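Local structure of pectate lyase (Pectobacterium carotovorum, 4U4B) at residues 49-54 against 63-68; 133-138 against 162-167; 208-213 against 239-244; 225-230 against 253-258. The protein probably cleaves polygalacturonate and pectins, including highly methylated ones, from within the chain by calcium-dependent beta-elimination. All coordinates share one frame; numbering follows the deposited sequence.

Interaction 1 comes first along the chain and closes an eight-residue loop, making the hairpin of strands 46-54 and 63-68 in the N-terminal antiparallel sheet. The other three belong to the parallel beta-helix that follows. Interaction 2 opens once interaction 1 is complete; it joins 133-138 to 162-167 after a 23-residue excursion, close to one turn of the coil. Interactions 3 and 4 close loops of 25 and 22 residues, again close to one coil each, and cross, because 225-230 lies between the two segments of interaction 3 and 239-244 between those of interaction 4. They also touch inside the helix, where Val-240 and Phe-244 pack on Leu-229 and Val-228.

Interaction 1 (49-54 against 63-68); sequences QDVYRS and EKIAEL
Val-51 sits opposite two residues at once, Ile-65 and Ala-66, in a classic beta bulge that interrupts an otherwise regular antiparallel hairpin. Its carbonyl O takes the N-H of Ile-65 at 2.8 Å and, more weakly, that of Ala-66, while Val-51 N donates to Ala-66 O. Beyond the bulge, paired backbone bonds join Gln-49 to Leu-68 at one end and Arg-53 to Glu-63 at the other.

The close packing is on the face carrying Val-51. With CG1 anti to the backbone N (chi1 -180°), its two methyls part: CG1 meets Ile-65 CG1 at 3.6 Å, and CG2 reaches Leu-68 CD1, also at 3.6 Å. Between them Val-51 CB lies 3.7 Å from Ala-66 CB. Phe-75 of strand 74-77 and Leu-37 of strand 35-41 extend this apolar layer. Farther along, Ile-65 CG2 sits over the centre of one face of the Arg-53 guanidinium. The carboxylate of Glu-63 is only a long ionic partner there, set off the plane of the guanidinium so that no N-H points at it, and Arg-53 NH1 turns instead to Asp-77 and Thr-79.

The reverse face is looser and more polar, with Lys-64 and Glu-67 exposed. The Lys-64 chain runs past the Tyr-52 ring, its CE 3.6 Å from Tyr-52 OH, then bends at chi3 (-70°) toward Asp-50. There the ammonium joins two carboxylates that might otherwise repel: Lys-64 NZ forms a salt bridge to Asp-50 OD1 at 2.9 Å and a weaker one to Glu-67 OE2 at 3.5 Å.

Interaction 2 (133-138 against 162-167); sequences KTVDCG and ATIKNL
Thr-134 and Thr-163 stand side by side and point the same way, as stacked positions on successive coils of a parallel beta-helix do. Thr-134 OG1 lies 3.6 Å from Thr-163 CB, a lateral contact rather than a bond between hydroxyls. The in-register ladder beneath is held by backbone bonds that pass back and forth between the strands, from Thr-163 N to Lys-133 O at one end and from Cys-137 N to Lys-165 O at the other.

The opposite face turns into the helix. Here Val-135 and Ile-164 are set at an angle to each other, CG2 of the valine touching CG1 of the isoleucine at 3.8 Å. Because Ile-164 extends its CG1 branch anti to the backbone N (chi1 -172°), CD1 carries on to Cys-137 SG at 3.5 Å. That sulfur is tied to Cys-124 by a disulfide, which brings the segment preceding the helix onto this end coil. Leu-167 CD1 closes on the other part of the cysteine, 3.8 Å from Cys-137 CB.

At the corner, where the chain turns at Asn-166, a carboxylate meets an amide with their planes 59° apart. Asp-136 OD2 is engaged by Lys-118, and Asn-166 OD1 by Asn-189 and Ser-40. Asp-136 OD1 takes two donors, arriving from opposite faces of the carboxylate: Gly-138 N at 2.9 Å, which makes an Asx turn, and Asn-166 ND2, with the oxygen close to the amide plane, at 3.0 Å and 167° at the hydrogen.

Interaction 3 (208-213 against 239-244); sequences TIVGGV and IVQGNF. Unlike the reference sequence in segment 239-244: Asn-243 (reference Lys).
Two consecutive coils of the parallel beta-helix meet where strands 206-210 and 236-241 end and both segments turn toward the next face. Ile-209 is held through both its N-H and its C=O: its N donates to Ile-239 O and its O accepts from Gln-241 N, both at 2.8 Å and nearly straight along the carbonyl. Gly-211 N then bonds to Gln-241 O as the strand gives way to the turn.

Inward, Ile-209 places CG2 anti to the backbone N, which sets this methyl over one face of the Phe-244 ring, 3.8 Å from the centroid and 20° off the normal, a CH-pi contact. Phe-244 CD1 also lies 3.2 Å from Gly-211 O. Leu-229 packs against Ile-209, and Val-228 against Phe-244.

On the other face Thr-208 and Ile-239 stand side by side, and Gln-241 crosses back to Thr-208, its NE2 3.3 Å from Thr-208 CG2. Gly-211 and Gly-242 both adopt positive phi, and the Gly-242 backbone passes close to Gly-211 N. In-register parallel strands on successive coils, followed by a turn to the next face, are as in the parallel beta-helix of pectate lyases.

Interaction 4 (225-230 against 253-258); sequences PDKVLQ and LWRSCG. With SO4 (sulfate ion), chain B.
Lys-227 and Arg-255 run side by side, Lys-227 CG 4.0 Å from Arg-255 CB, and end on one sulfate ion, probably picked up from the crystallisation medium, at the edge of a parallel beta-helix coil. Lys-227 NZ bonds to sulfate O3 and O1, each at 2.7 Å. Arg-255 offers the edge of its guanidinium: NE meets sulfate O2 at 3.0 Å, and NH2 meets sulfate O4 at 3.1 Å. Lys-252 adds a third cationic partner to the anion.

What positions these groups forms the next shell. The arginine chain bends at chi2 (58°), turning its guanidinium toward the anion, while Gly-258 N lies over the centre of one guanidinium face. NH1 is held by Asn-287 and NH2 also by Ser-325. A water accepts from Gln-230 NE2 and Gly-258 N and donates to sulfate O1, tying both segments to the ion. Gln-230 NE2 has a further partner in Asn-232, whereas its OE1 is buried without one.

Below this polar site the backbone ladder takes over: Leu-229 N donates to Leu-253 O at 2.7 Å, and Arg-255 N to Leu-229 O at 2.9 Å. Leu-229 CB abuts the edge of the Trp-254 indole, 3.6 Å from CD1, and the indole NE1 is bonded to Gln-231. Strand 227-231 thus lies beside strand 252-256 on one wall of the helix; inside, Leu-229 packs on Thr-238 and Val-240 of strand 236-241, and Val-228 and Leu-253 meet Leu-246 of strand 244-247.

Interaction 1 (49-54 against 63-68)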
loop_
_atom_site.group_PDB
_atom_site.type_symbol
_atom_site.label_atom_id
_atom_site.label_comp_id
_atom_site.label_asym_id
_atom_site.label_seq_id
_atom_site.Cartn_x
_atom_site.Cartn_y
_atom_site.Cartn_z
ATOM N N GLN A 49 -10.130 -16.637 -4.640
ATOM C CA GLN A 49 -10.187 -16.337 -3.207
ATOM C C GLN A 49 -11.598 -15.922 -2.841
ATOM O O GLN A 49 -12.265 -15.211 -3.594
ATOM C CB GLN A 49 -9.198 -15.226 -2.814
ATOM C CG GLN A 49 -7.772 -15.459 -3.243
ATOM C CD GLN A 49 -6.868 -14.319 -2.816
ATOM O OE1 GLN A 49 -6.322 -14.327 -1.712
ATOM N NE2 GLN A 49 -6.719 -13.327 -3.681
ATOM N N ASP A 50 -12.061 -16.387 -1.690
ATOM C CA ASP A 50 -13.392 -16.076 -1.223
ATOM C C ASP A 50 -13.317 -15.224 0.020
ATOM O O ASP A 50 -12.568 -15.537 0.946
ATOM C CB ASP A 50 -14.181 -17.344 -0.907
ATOM C CG ASP A 50 -14.554 -18.117 -2.140
ATOM O OD1 ASP A 50 -14.926 -17.492 -3.165
ATOM O OD2 ASP A 50 -14.480 -19.360 -2.068
ATOM N N VAL A 51 -14.115 -14.170 0.039
ATOM C CA VAL A 51 -14.259 -13.348 1.217
ATOM C C VAL A 51 -15.584 -13.647 1.902
ATOM O O VAL A 51 -16.640 -13.523 1.285
ATOM C CB VAL A 51 -14.196 -11.840 0.873
ATOM C CG1 VAL A 51 -14.345 -11.023 2.128
ATOM C CG2 VAL A 51 -12.898 -11.508 0.156
ATOM N N TYR A 52 -15.504 -14.029 3.176
ATOM C CA TYR A 52 -16.663 -14.282 4.015
ATOM C C TYR A 52 -16.830 -13.243 5.104
ATOM O O TYR A 52 -15.854 -12.747 5.692
ATOM C CB TYR A 52 -16.568 -15.657 4.677
ATOM C CG TYR A 52 -16.617 -16.799 3.702
ATOM C CD1 TYR A 52 -17.825 -17.387 3.351
ATOM C CD2 TYR A 52 -15.453 -17.280 3.120
ATOM C CE1 TYR A 52 -17.868 -18.424 2.438
ATOM C CE2 TYR A 52 -15.481 -18.321 2.224
ATOM C CZ TYR A 52 -16.684 -18.885 1.883
ATOM O OH TYR A 52 -16.701 -19.921 0.981
ATOM N N ARG A 53 -18.083 -12.938 5.393
ATOM C CA ARG A 53 -18.430 -12.024 6.457
ATOM C C ARG A 53 -19.596 -12.546 7.272
ATOM O O ARG A 53 -20.625 -12.982 6.728
ATOM C CB ARG A 53 -18.774 -10.655 5.894
ATOM C CG ARG A 53 -19.026 -9.616 6.964
ATOM C CD ARG A 53 -19.494 -8.318 6.348
ATOM N NE ARG A 53 -20.891 -8.402 5.916
ATOM C CZ ARG A 53 -21.458 -7.547 5.076
ATOM N NH1 ARG A 53 -20.730 -6.556 4.559
ATOM N NH2 ARG A 53 -22.744 -7.691 4.737
ATOM N N SER A 54 -19.442 -12.507 8.586
ATOM C CA SER A 54 -20.527 -12.880 9.471
ATOM C C SER A 54 -20.864 -11.738 10.416
ATOM O O SER A 54 -19.993 -10.914 10.759
ATOM C CB SER A 54 -20.167 -14.130 10.266
ATOM O OG SER A 54 -21.182 -14.411 11.203
ATOM N N GLU A 63 -21.601 -15.225 5.256
ATOM C CA GLU A 63 -22.016 -15.178 3.867
ATOM C C GLU A 63 -20.838 -14.774 2.998
ATOM O O GLU A 63 -20.016 -13.931 3.389
ATOM C CB GLU A 63 -23.171 -14.198 3.680
ATOM C CG GLU A 63 -22.777 -12.762 3.941
ATOM C CD GLU A 63 -23.961 -11.826 4.058
ATOM O OE1 GLU A 63 -24.812 -12.063 4.950
ATOM O OE2 GLU A 63 -24.029 -10.850 3.266
ATOM N N LYS A 64 -20.739 -15.390 1.828
ATOM C CA LYS A 64 -19.727 -14.996 0.873
ATOM C C LYS A 64 -20.083 -13.619 0.319
ATOM O O LYS A 64 -21.160 -13.430 -0.267
ATOM C CB LYS A 64 -19.589 -16.028 -0.249
ATOM C CG LYS A 64 -18.346 -15.795 -1.113
ATOM C CD LYS A 64 -18.267 -16.763 -2.300
ATOM C CE LYS A 64 -17.977 -18.182 -1.866
ATOM N NZ LYS A 64 -17.440 -18.977 -3.010
ATOM N N ILE A 65 -19.188 -12.652 0.520
ATOM C CA ILE A 65 -19.439 -11.299 0.047
ATOM C C ILE A 65 -18.519 -10.903 -1.104
ATOM O O ILE A 65 -18.703 -9.847 -1.710
ATOM C CB ILE A 65 -19.292 -10.247 1.176
ATOM C CG1 ILE A 65 -17.834 -10.135 1.634
ATOM C CG2 ILE A 65 -20.227 -10.563 2.344
ATOM C CD1 ILE A 65 -17.602 -8.987 2.576
ATOM N N ALA A 66 -17.535 -11.730 -1.429
ATOM C CA ALA A 66 -16.704 -11.425 -2.593
ATOM C C ALA A 66 -16.074 -12.664 -3.192
ATOM O O ALA A 66 -15.741 -13.609 -2.480
ATOM C CB ALA A 66 -15.605 -10.418 -2.220
ATOM N N GLU A 67 -15.913 -12.642 -4.509
ATOM C CA GLU A 67 -15.145 -13.650 -5.216
ATOM C C GLU A 67 -14.042 -12.966 -5.988
ATOM O O GLU A 67 -14.297 -12.289 -6.974
ATOM C CB GLU A 67 -16.041 -14.472 -6.144
ATOM C CG GLU A 67 -16.744 -15.582 -5.399
ATOM C CD GLU A 67 -17.782 -16.306 -6.246
ATOM O OE1 GLU A 67 -17.778 -16.129 -7.476
ATOM O OE2 GLU A 67 -18.593 -17.048 -5.669
ATOM N N LEU A 68 -12.814 -13.144 -5.516
ATOM C CA LEU A 68 -11.666 -12.409 -6.023
ATOM C C LEU A 68 -10.771 -13.282 -6.898
ATOM O O LEU A 68 -10.864 -14.518 -6.850
ATOM C CB LEU A 68 -10.862 -11.854 -4.859
ATOM C CG LEU A 68 -11.679 -11.090 -3.821
ATOM C CD1 LEU A 68 -10.789 -10.647 -2.682
ATOM C CD2 LEU A 68 -12.344 -9.903 -4.469
#

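Interaction 2 (133-138 against 162-167)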
loop_
_atom_site.group_PDB
_atom_site.type_symbol
_atom_site.label_atom_id
_atom_site.label_comp_id
_atom_site.label_asym_id
_atom_site.label_seq_id
_atom_site.Cartn_x
_atom_site.Cartn_y
_atom_site.Cartn_z
ATOM N N LYS A 133 16.547 -10.823 4.849
ATOM C CA LYS A 133 15.620 -11.841 5.362
ATOM C C LYS A 133 14.175 -11.394 5.288
ATOM O O LYS A 133 13.877 -10.267 4.887
ATOM C CB LYS A 133 15.947 -12.207 6.811
ATOM C CG LYS A 133 15.881 -11.034 7.775
ATOM C CD LYS A 133 16.499 -11.392 9.134
ATOM C CE LYS A 133 15.686 -12.442 9.876
ATOM N NZ LYS A 133 16.446 -13.056 11.014
ATOM N N THR A 134 13.294 -12.301 5.693
ATOM C CA THR A 134 11.866 -12.056 5.781
ATOM C C THR A 134 11.440 -11.965 7.242
ATOM O O THR A 134 11.673 -12.908 8.017
ATOM C CB THR A 134 11.072 -13.190 5.089
ATOM O OG1 THR A 134 11.371 -13.193 3.694
ATOM C CG2 THR A 134 9.582 -13.017 5.285
ATOM N N VAL A 135 10.823 -10.852 7.637
ATOM C CA VAL A 135 10.199 -10.808 8.961
ATOM C C VAL A 135 8.673 -10.686 8.872
ATOM O O VAL A 135 8.118 -9.948 8.044
ATOM C CB VAL A 135 10.756 -9.663 9.841
ATOM C CG1 VAL A 135 12.220 -9.951 10.227
ATOM C CG2 VAL A 135 10.621 -8.316 9.151
ATOM N N ASP A 136 8.011 -11.449 9.732
ATOM C CA ASP A 136 6.564 -11.426 9.900
ATOM C C ASP A 136 6.262 -10.697 11.207
ATOM O O ASP A 136 6.643 -11.162 12.281
ATOM C CB ASP A 136 6.016 -12.864 9.908
ATOM C CG ASP A 136 4.497 -12.930 9.978
ATOM O OD1 ASP A 136 3.838 -11.931 10.344
ATOM O OD2 ASP A 136 3.962 -14.021 9.681
ATOM N N CYS A 137 5.609 -9.544 11.130
ATOM C CA CYS A 137 5.382 -8.747 12.332
ATOM C C CYS A 137 4.075 -9.116 13.050
ATOM O O CYS A 137 3.745 -8.536 14.089
ATOM C CB CYS A 137 5.410 -7.256 11.989
ATOM S SG CYS A 137 7.046 -6.690 11.510
ATOM N N GLY A 138 3.344 -10.088 12.507
ATOM C CA GLY A 138 2.232 -10.691 13.229
ATOM C C GLY A 138 1.117 -9.737 13.620
ATOM O O GLY A 138 0.401 -9.978 14.589
ATOM N N ALA A 162 15.301 -7.113 1.834
ATOM C CA ALA A 162 14.506 -7.828 2.824
ATOM C C ALA A 162 12.997 -7.786 2.542
ATOM O O ALA A 162 12.514 -7.008 1.704
ATOM C CB ALA A 162 14.796 -7.275 4.218
ATOM N N THR A 163 12.258 -8.637 3.241
ATOM C CA THR A 163 10.800 -8.624 3.156
ATOM C C THR A 163 10.167 -8.426 4.537
ATOM O O THR A 163 10.593 -9.041 5.517
ATOM C CB THR A 163 10.276 -9.930 2.520
ATOM O OG1 THR A 163 10.773 -10.026 1.183
ATOM C CG2 THR A 163 8.741 -9.973 2.488
ATOM N N ILE A 164 9.179 -7.545 4.625
ATOM C CA ILE A 164 8.381 -7.427 5.843
ATOM C C ILE A 164 6.897 -7.716 5.569
ATOM O O ILE A 164 6.350 -7.309 4.538
ATOM C CB ILE A 164 8.546 -6.037 6.500
ATOM C CG1 ILE A 164 7.869 -6.028 7.865
ATOM C CG2 ILE A 164 8.013 -4.917 5.618
ATOM C CD1 ILE A 164 8.300 -4.906 8.724
ATOM N N LYS A 165 6.266 -8.439 6.493
ATOM C CA LYS A 165 4.873 -8.858 6.359
ATOM C C LYS A 165 4.034 -8.507 7.584
ATOM O O LYS A 165 4.519 -8.582 8.710
ATOM C CB LYS A 165 4.787 -10.376 6.143
ATOM C CG LYS A 165 5.528 -10.915 4.932
ATOM C CD LYS A 165 5.128 -12.370 4.652
ATOM C CE LYS A 165 5.276 -13.237 5.864
ATOM N NZ LYS A 165 5.364 -14.674 5.447
ATOM N N ASN A 166 2.776 -8.144 7.350
ATOM C CA ASN A 166 1.759 -8.061 8.403
ATOM C C ASN A 166 2.086 -7.076 9.523
ATOM O O ASN A 166 2.352 -7.475 10.667
ATOM C CB ASN A 166 1.524 -9.454 9.001
ATOM C CG ASN A 166 1.291 -10.501 7.936
ATOM O OD1 ASN A 166 0.603 -10.242 6.949
ATOM N ND2 ASN A 166 1.880 -11.677 8.110
ATOM N N LEU A 167 2.063 -5.793 9.189
ATOM C CA LEU A 167 2.443 -4.744 10.127
ATOM C C LEU A 167 1.457 -3.590 10.058
ATOM O O LEU A 167 1.074 -3.146 8.980
ATOM C CB LEU A 167 3.856 -4.227 9.833
ATOM C CG LEU A 167 4.330 -3.034 10.682
ATOM C CD1 LEU A 167 4.649 -3.498 12.096
ATOM C CD2 LEU A 167 5.564 -2.388 10.054
#

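Interaction 3 (208-213 against 239-244)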
loop_
_atom_site.group_PDB
_atom_site.type_symbol
_atom_site.label_atom_id
_atom_site.label_comp_id
_atom_site.label_asym_id
_atom_site.label_seq_id
_atom_site.Cartn_x
_atom_site.Cartn_y
_atom_site.Cartn_z
ATOM N N THR A 208 8.576 -3.746 -3.907
ATOM C CA THR A 208 7.286 -4.322 -4.271
ATOM C C THR A 208 6.305 -4.197 -3.126
ATOM O O THR A 208 6.577 -4.653 -2.015
ATOM C CB THR A 208 7.426 -5.806 -4.673
ATOM O OG1 THR A 208 8.368 -5.906 -5.743
ATOM C CG2 THR A 208 6.064 -6.405 -5.131
ATOM N N ILE A 209 5.168 -3.574 -3.414
ATOM C CA ILE A 209 4.074 -3.428 -2.466
ATOM C C ILE A 209 3.001 -4.456 -2.790
ATOM O O ILE A 209 2.447 -4.437 -3.889
ATOM C CB ILE A 209 3.455 -2.026 -2.522
ATOM C CG1 ILE A 209 4.557 -0.953 -2.483
ATOM C CG2 ILE A 209 2.422 -1.836 -1.411
ATOM C CD1 ILE A 209 5.364 -0.938 -1.200
ATOM N N VAL A 210 2.740 -5.364 -1.853
ATOM C CA VAL A 210 1.777 -6.434 -2.088
ATOM C C VAL A 210 0.590 -6.265 -1.164
ATOM O O VAL A 210 0.678 -6.562 0.030
ATOM C CB VAL A 210 2.386 -7.840 -1.859
ATOM C CG1 VAL A 210 1.453 -8.927 -2.435
ATOM C CG2 VAL A 210 3.772 -7.945 -2.484
ATOM N N GLY A 211 -0.522 -5.799 -1.723
ATOM C CA GLY A 211 -1.680 -5.447 -0.925
ATOM C C GLY A 211 -1.340 -4.372 0.096
ATOM O O GLY A 211 -0.411 -3.589 -0.098
ATOM N N GLY A 212 -2.087 -4.338 1.193
ATOM C CA GLY A 212 -1.862 -3.334 2.212
ATOM C C GLY A 212 -2.802 -2.159 2.016
ATOM O O GLY A 212 -3.442 -2.024 0.968
ATOM N N VAL A 213 -2.886 -1.306 3.030
ATOM C CA VAL A 213 -3.811 -0.182 3.013
ATOM C C VAL A 213 -3.075 1.061 3.508
ATOM O O VAL A 213 -2.326 0.986 4.482
ATOM C CB VAL A 213 -5.038 -0.476 3.892
ATOM C CG1 VAL A 213 -5.914 0.736 4.014
ATOM C CG2 VAL A 213 -5.827 -1.658 3.321
ATOM N N ILE A 239 6.953 -1.698 -7.769
ATOM C CA ILE A 239 5.876 -2.548 -8.248
ATOM C C ILE A 239 4.740 -2.541 -7.244
ATOM O O ILE A 239 4.929 -2.856 -6.073
ATOM C CB ILE A 239 6.331 -4.004 -8.470
ATOM C CG1 ILE A 239 7.424 -4.067 -9.543
ATOM C CG2 ILE A 239 5.139 -4.882 -8.854
ATOM C CD1 ILE A 239 7.986 -5.466 -9.752
ATOM N N VAL A 240 3.556 -2.171 -7.713
ATOM C CA VAL A 240 2.385 -2.102 -6.868
ATOM C C VAL A 240 1.457 -3.223 -7.293
ATOM O O VAL A 240 1.004 -3.240 -8.439
ATOM C CB VAL A 240 1.688 -0.731 -6.991
ATOM C CG1 VAL A 240 0.464 -0.646 -6.087
ATOM C CG2 VAL A 240 2.677 0.377 -6.686
ATOM N N GLN A 241 1.193 -4.169 -6.393
ATOM C CA GLN A 241 0.311 -5.293 -6.736
ATOM C C GLN A 241 -0.578 -5.719 -5.574
ATOM O O GLN A 241 -0.478 -5.184 -4.466
ATOM C CB GLN A 241 1.136 -6.486 -7.215
ATOM C CG GLN A 241 1.931 -7.120 -6.116
ATOM C CD GLN A 241 2.938 -8.104 -6.641
ATOM O OE1 GLN A 241 2.838 -9.309 -6.387
ATOM N NE2 GLN A 241 3.913 -7.605 -7.386
ATOM N N GLY A 242 -1.458 -6.684 -5.829
ATOM C CA GLY A 242 -2.353 -7.162 -4.797
ATOM C C GLY A 242 -3.415 -6.146 -4.402
ATOM O O GLY A 242 -3.977 -6.220 -3.317
ATOM N N ASN A 243 -3.691 -5.185 -5.282
ATOM C CA ASN A 243 -4.744 -4.202 -5.036
ATOM C C ASN A 243 -4.492 -3.385 -3.762
ATOM O O ASN A 243 -5.418 -3.098 -2.990
ATOM C CB ASN A 243 -6.124 -4.891 -4.974
ATOM C CG ASN A 243 -7.282 -3.914 -5.183
ATOM O OD1 ASN A 243 -7.102 -2.827 -5.752
ATOM N ND2 ASN A 243 -8.473 -4.299 -4.733
ATOM N N PHE A 244 -3.225 -3.011 -3.564
ATOM C CA PHE A 244 -2.828 -1.972 -2.610
ATOM C C PHE A 244 -3.866 -0.866 -2.627
ATOM O O PHE A 244 -4.252 -0.399 -3.698
ATOM C CB PHE A 244 -1.434 -1.428 -2.970
ATOM C CG PHE A 244 -0.943 -0.317 -2.067
ATOM C CD1 PHE A 244 -0.867 -0.499 -0.696
ATOM C CD2 PHE A 244 -0.503 0.894 -2.603
ATOM C CE1 PHE A 244 -0.378 0.511 0.140
ATOM C CE2 PHE A 244 -0.024 1.906 -1.784
ATOM C CZ PHE A 244 0.041 1.712 -0.407
#

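Interaction 4 (225-230 against 253-258)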
loop_
_atom_site.group_PDB
_atom_site.type_symbol
_atom_site.label_atom_id
_atom_site.label_comp_id
_atom_site.label_asym_id
_atom_site.label_seq_id
_atom_site.Cartn_x
_atom_site.Cartn_y
_atom_site.Cartn_z
ATOM N N PRO A 225 0.626 17.959 0.418
ATOM C CA PRO A 225 0.056 16.640 0.152
ATOM C C PRO A 225 1.096 15.529 0.262
ATOM O O PRO A 225 2.250 15.743 -0.095
ATOM C CB PRO A 225 -0.455 16.769 -1.289
ATOM C CG PRO A 225 -0.578 18.237 -1.538
ATOM C CD PRO A 225 0.542 18.833 -0.765
ATOM N N ASP A 226 0.697 14.355 0.746
ATOM C CA ASP A 226 1.655 13.273 0.926
ATOM C C ASP A 226 1.933 12.581 -0.408
ATOM O O ASP A 226 1.166 12.721 -1.351
ATOM C CB ASP A 226 1.156 12.278 1.986
ATOM C CG ASP A 226 -0.044 11.459 1.527
ATOM O OD1 ASP A 226 -0.681 11.820 0.521
ATOM O OD2 ASP A 226 -0.363 10.445 2.191
ATOM N N LYS A 227 3.051 11.872 -0.488
ATOM C CA LYS A 227 3.343 11.015 -1.630
ATOM C C LYS A 227 3.505 9.597 -1.104
ATOM O O LYS A 227 4.513 9.278 -0.486
ATOM C CB LYS A 227 4.607 11.466 -2.374
ATOM C CG LYS A 227 4.444 12.751 -3.170
ATOM C CD LYS A 227 5.425 13.786 -2.706
ATOM C CE LYS A 227 4.887 15.176 -2.957
ATOM N NZ LYS A 227 5.944 16.204 -2.710
ATOM N N VAL A 228 2.504 8.759 -1.341
ATOM C CA VAL A 228 2.418 7.489 -0.640
ATOM C C VAL A 228 3.664 6.660 -0.919
ATOM O O VAL A 228 4.351 6.247 0.010
ATOM C CB VAL A 228 1.153 6.728 -1.029
ATOM C CG1 VAL A 228 1.046 5.450 -0.208
ATOM C CG2 VAL A 228 -0.043 7.613 -0.805
ATOM N N LEU A 229 3.975 6.475 -2.196
ATOM C CA LEU A 229 5.211 5.822 -2.612
ATOM C C LEU A 229 6.162 6.844 -3.236
ATOM O O LEU A 229 5.805 7.515 -4.198
ATOM C CB LEU A 229 4.917 4.705 -3.606
ATOM C CG LEU A 229 3.847 3.736 -3.108
ATOM C CD1 LEU A 229 3.528 2.665 -4.168
ATOM C CD2 LEU A 229 4.276 3.101 -1.779
ATOM N N GLN A 230 7.368 6.953 -2.684
ATOM C CA GLN A 230 8.356 7.891 -3.205
ATOM C C GLN A 230 9.568 7.123 -3.721
ATOM O O GLN A 230 10.038 6.198 -3.069
ATOM C CB GLN A 230 8.764 8.887 -2.117
ATOM C CG GLN A 230 9.853 9.866 -2.535
ATOM C CD GLN A 230 9.301 11.129 -3.191
ATOM O OE1 GLN A 230 8.110 11.425 -3.089
ATOM N NE2 GLN A 230 10.168 11.884 -3.854
ATOM N N LEU A 253 -0.033 8.943 -5.474
ATOM C CA LEU A 253 0.165 7.562 -5.067
ATOM C C LEU A 253 1.643 7.198 -5.172
ATOM O O LEU A 253 2.202 6.549 -4.283
ATOM C CB LEU A 253 -0.697 6.614 -5.912
ATOM C CG LEU A 253 -0.729 5.147 -5.508
ATOM C CD1 LEU A 253 -2.034 4.509 -5.961
ATOM C CD2 LEU A 253 0.449 4.395 -6.104
ATOM N N TRP A 254 2.256 7.588 -6.278
ATOM C CA TRP A 254 3.672 7.323 -6.529
ATOM C C TRP A 254 4.343 8.523 -7.179
ATOM O O TRP A 254 3.759 9.156 -8.060
ATOM C CB TRP A 254 3.833 6.103 -7.425
ATOM C CG TRP A 254 5.261 5.771 -7.745
ATOM C CD1 TRP A 254 6.109 4.991 -7.007
ATOM C CD2 TRP A 254 6.007 6.207 -8.889
ATOM N NE1 TRP A 254 7.327 4.907 -7.629
ATOM C CE2 TRP A 254 7.296 5.647 -8.782
ATOM C CE3 TRP A 254 5.706 7.013 -9.998
ATOM C CZ2 TRP A 254 8.290 5.868 -9.742
ATOM C CZ3 TRP A 254 6.690 7.231 -10.949
ATOM C CH2 TRP A 254 7.969 6.666 -10.812
ATOM N N ARG A 255 5.570 8.826 -6.768
ATOM C CA ARG A 255 6.291 9.979 -7.311
ATOM C C ARG A 255 7.784 9.700 -7.461
ATOM O O ARG A 255 8.481 9.385 -6.492
ATOM C CB ARG A 255 6.074 11.202 -6.420
ATOM C CG ARG A 255 6.826 12.474 -6.844
ATOM C CD ARG A 255 6.474 12.933 -8.264
ATOM N NE ARG A 255 6.856 14.325 -8.487
ATOM C CZ ARG A 255 7.664 14.751 -9.448
ATOM N NH1 ARG A 255 8.187 13.905 -10.317
ATOM N NH2 ARG A 255 7.939 16.043 -9.539
ATOM N N SER A 256 8.270 9.800 -8.690
ATOM C CA SER A 256 9.702 9.872 -8.926
ATOM C C SER A 256 10.159 11.225 -8.415
ATOM O O SER A 256 9.560 12.243 -8.769
ATOM C CB SER A 256 10.036 9.701 -10.409
ATOM O OG SER A 256 11.427 9.866 -10.633
ATOM N N CYS A 257 11.192 11.236 -7.567
ATOM C CA CYS A 257 11.667 12.463 -6.934
ATOM C C CYS A 257 11.831 13.612 -7.936
ATOM O O CYS A 257 12.562 13.491 -8.915
ATOM C CB CYS A 257 12.991 12.227 -6.223
ATOM S SG CYS A 257 13.445 13.637 -5.179
ATOM N N GLY A 258 11.123 14.706 -7.689
ATOM C CA GLY A 258 11.138 15.858 -8.573
ATOM C C GLY A 258 12.379 16.725 -8.423
ATOM O O GLY A 258 12.963 17.150 -9.415
HETATM S S SO4 B . 6.115 16.575 -5.824
HETATM O O1 SO4 B . 7.177 15.927 -5.043
HETATM O O2 SO4 B . 5.173 15.558 -6.293
HETATM O O3 SO4 B . 5.401 17.546 -4.998
HETATM O O4 SO4 B . 6.685 17.278 -6.976
HETATM O O HOH W 1 9.663 14.460 -5.183
#